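Local coordinates for protein glycosaminoglycan xylosylkinase (Hydra vulgaris, PDB 5XOM) that probably phosphorylates xylose in the glycosaminoglycan linkage region, as a kinase of the Fam20 family, at residues Phe301-Phe305 with Asp359-Leu364. Numbering follows the deposited sequence.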
ATOM      1  N   PHE A 301      17.198  -0.366  24.354  1.00 23.77           N
ATOM      2  CA  PHE A 301      17.109   1.009  24.857  1.00 20.07           C
ATOM      3  C   PHE A 301      17.190   1.041  26.385  1.00 24.58           C
ATOM      4  O   PHE A 301      16.405   1.712  27.061  1.00 23.48           O
ATOM      5  CB  PHE A 301      15.843   1.703  24.347  1.00 19.23           C
ATOM      6  CG  PHE A 301      15.800   1.847  22.839  1.00 27.65           C
ATOM      7  CD1 PHE A 301      16.575   2.810  22.197  1.00 19.50           C
ATOM      8  CD2 PHE A 301      14.980   1.033  22.070  1.00 19.01           C
ATOM      9  CE1 PHE A 301      16.541   2.947  20.810  1.00 25.56           C
ATOM     10  CE2 PHE A 301      14.937   1.163  20.680  1.00 19.05           C
ATOM     11  CZ  PHE A 301      15.723   2.120  20.050  1.00 24.51           C
ATOM     12  N   GLY A 302      18.154   0.300  26.931  1.00 23.69           N
ATOM     13  CA  GLY A 302      18.407   0.306  28.358  1.00 27.15           C
ATOM     14  C   GLY A 302      19.422   1.354  28.776  1.00 27.32           C
ATOM     15  O   GLY A 302      19.342   1.864  29.895  1.00 30.88           O
ATOM     16  N   ASN A 303      20.365   1.710  27.889  1.00 24.83           N
ATOM     17  CA  ASN A 303      21.376   2.704  28.237  1.00 21.43           C
ATOM     18  C   ASN A 303      21.767   3.484  26.986  1.00 21.61           C
ATOM     19  O   ASN A 303      22.369   2.933  26.062  1.00 24.84           O
ATOM     20  CB  ASN A 303      22.608   2.062  28.888  1.00 28.14           C
ATOM     21  CG  ASN A 303      23.679   3.090  29.288  1.00 26.85           C
ATOM     22  OD1 ASN A 303      23.727   4.225  28.793  1.00 30.90           O
ATOM     23  ND2 ASN A 303      24.469   2.720  30.284  1.00 24.80           N
ATOM     24  N   PRO A 304      21.449   4.776  26.927  1.00 24.18           N
ATOM     25  CA  PRO A 304      21.721   5.562  25.716  1.00 21.67           C
ATOM     26  C   PRO A 304      23.172   5.990  25.575  1.00 26.12           C
ATOM     27  O   PRO A 304      23.517   6.611  24.563  1.00 22.92           O
ATOM     28  CB  PRO A 304      20.819   6.786  25.912  1.00 28.47           C
ATOM     29  CG  PRO A 304      20.811   6.971  27.407  1.00 27.61           C
ATOM     30  CD  PRO A 304      20.836   5.591  27.996  1.00 25.82           C
ATOM     31  N   PHE A 305      24.020   5.711  26.565  1.00 26.44           N
ATOM     32  CA  PHE A 305      25.394   6.195  26.562  1.00 29.87           C
ATOM     33  C   PHE A 305      26.403   5.116  26.198  1.00 28.73           C
ATOM     34  O   PHE A 305      27.580   5.432  25.996  1.00 28.02           O
ATOM     35  CB  PHE A 305      25.758   6.808  27.926  1.00 28.30           C
ATOM     36  CG  PHE A 305      24.745   7.803  28.425  1.00 25.35           C
ATOM     37  CD1 PHE A 305      24.452   8.937  27.694  1.00 23.35           C
ATOM     38  CD2 PHE A 305      24.122   7.623  29.657  1.00 25.13           C
ATOM     39  CE1 PHE A 305      23.509   9.858  28.153  1.00 29.47           C
ATOM     40  CE2 PHE A 305      23.198   8.544  30.131  1.00 26.93           C
ATOM     41  CZ  PHE A 305      22.889   9.666  29.374  1.00 24.28           C
ATOM     42  N   ASP A 359      18.097  11.257  24.358  1.00 24.03           N
ATOM     43  CA  ASP A 359      19.396  10.603  24.466  1.00 24.96           C
ATOM     44  C   ASP A 359      19.425   9.259  23.745  1.00 25.17           C
ATOM     45  O   ASP A 359      20.439   8.897  23.144  1.00 25.17           O
ATOM     46  CB  ASP A 359      19.791  10.416  25.945  1.00 29.62           C
ATOM     47  CG  ASP A 359      20.076  11.741  26.658  1.00 38.08           C
ATOM     48  OD1 ASP A 359      20.610  12.669  26.032  1.00 30.06           O
ATOM     49  OD2 ASP A 359      19.828  11.821  27.887  1.00 37.94           O
ATOM     50  N   HIS A 360      18.335   8.491  23.810  1.00 27.21           N
ATOM     51  CA  HIS A 360      18.272   7.258  23.022  1.00 25.97           C
ATOM     52  C   HIS A 360      18.124   7.538  21.535  1.00 23.58           C
ATOM     53  O   HIS A 360      18.656   6.786  20.706  1.00 22.85           O
ATOM     54  CB  HIS A 360      17.115   6.352  23.466  1.00 19.70           C
ATOM     55  CG  HIS A 360      17.353   5.659  24.784  1.00 24.89           C
ATOM     56  ND1 HIS A 360      18.308   4.664  24.929  1.00 24.57           N
ATOM     57  CD2 HIS A 360      16.730   5.772  25.983  1.00 26.44           C
ATOM     58  CE1 HIS A 360      18.275   4.219  26.168  1.00 27.04           C
ATOM     59  NE2 HIS A 360      17.330   4.874  26.823  1.00 25.00           N
ATOM     60  N   LEU A 361      17.404   8.606  21.169  1.00 25.43           N
ATOM     61  CA  LEU A 361      17.308   8.978  19.758  1.00 27.26           C
ATOM     62  C   LEU A 361      18.685   9.301  19.196  1.00 29.26           C
ATOM     63  O   LEU A 361      19.057   8.815  18.123  1.00 25.43           O
ATOM     64  CB  LEU A 361      16.349  10.163  19.599  1.00 22.63           C
ATOM     65  CG  LEU A 361      14.891   9.767  19.826  1.00 22.91           C
ATOM     66  CD1 LEU A 361      13.979  10.971  20.009  1.00 21.81           C
ATOM     67  CD2 LEU A 361      14.415   8.907  18.649  1.00 25.38           C
ATOM     68  N   LEU A 362      19.481  10.076  19.941  1.00 25.65           N
ATOM     69  CA  LEU A 362      20.817  10.403  19.473  1.00 25.95           C
ATOM     70  C   LEU A 362      21.763   9.211  19.546  1.00 27.53           C
ATOM     71  O   LEU A 362      22.734   9.157  18.791  1.00 26.86           O
ATOM     72  CB  LEU A 362      21.370  11.596  20.263  1.00 32.97           C
ATOM     73  CG  LEU A 362      20.496  12.826  19.998  1.00 47.18           C
ATOM     74  CD1 LEU A 362      20.833  13.962  20.954  1.00 45.80           C
ATOM     75  CD2 LEU A 362      20.609  13.263  18.525  1.00 48.83           C
ATOM     76  N   ALA A 363      21.504   8.249  20.428  1.00 23.11           N
ATOM     77  CA  ALA A 363      22.313   7.033  20.420  1.00 28.64           C
ATOM     78  C   ALA A 363      22.152   6.276  19.105  1.00 26.94           C
ATOM     79  O   ALA A 363      23.108   5.672  18.602  1.00 28.12           O
ATOM     80  CB  ALA A 363      21.934   6.148  21.611  1.00 22.10           C
ATOM     81  N   LEU A 364      20.938   6.295  18.542  1.00 23.50           N
ATOM     82  CA  LEU A 364      20.683   5.700  17.228  1.00 27.81           C
ATOM     83  C   LEU A 364      21.595   6.290  16.159  1.00 28.00           C
ATOM     84  O   LEU A 364      22.233   5.558  15.394  1.00 35.56           O
ATOM     85  CB  LEU A 364      19.225   5.932  16.845  1.00 22.47           C
ATOM     86  CG  LEU A 364      18.218   5.014  17.511  1.00 33.49           C
ATOM     87  CD1 LEU A 364      16.830   5.443  17.113  1.00 29.94           C
ATOM     88  CD2 LEU A 364      18.487   3.556  17.140  1.00 31.48           C
TER
HETATM   89  O   HOH W   1      19.963   2.626  23.687  1.00 24.28           O
HETATM   90  O   HOH W   2      23.050   9.111  23.626  1.00 22.43           O
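This is loop-to-helix packing, partly buried, in which the loop 301-305, between strand 289-292 and helix 313-318, wraps around a histidine on the first turns of helix 358-382. The two segments bury 392 Å² together, and the closest CA atoms, of Pro304 and His360, are 4.7 Å apart. The imidazole is sandwiched: CB of Phe301 lies 4.0 Å from the His360 ring centroid, 16° off the normal, and CB of Pro304 lies 3.7 Å from the same centroid over the opposite face, 22° off, so both are CH-pi contacts. The Phe301 ring adds an offset edge-to-face pair, its edge toward the His360 face, with planes at 89° and centroids 5.6 Å apart. Phe301 CE1 also meets Leu364 CD2 at 4.2 Å. Polar links run through water: one donates to Pro304 O and Asp359 O, each at 2.7 Å, while another lies 2.9 Å from His360 ND1 and donates weakly to Asn303 O. Within the loop, Asn303 OD1 accepts from Phe305 N at 2.7 Å, closing an Asx turn with Pro304 as its middle residue. Arg366, further along the helix, hydrogen-bonds Pro304 O, and Phe301 also packs on helices 132-144 and 259-273. In the kinase-like Fam20 fold, the arrangement is consistent with the start of an activation-segment-like loop anchored against a C-lobe helix.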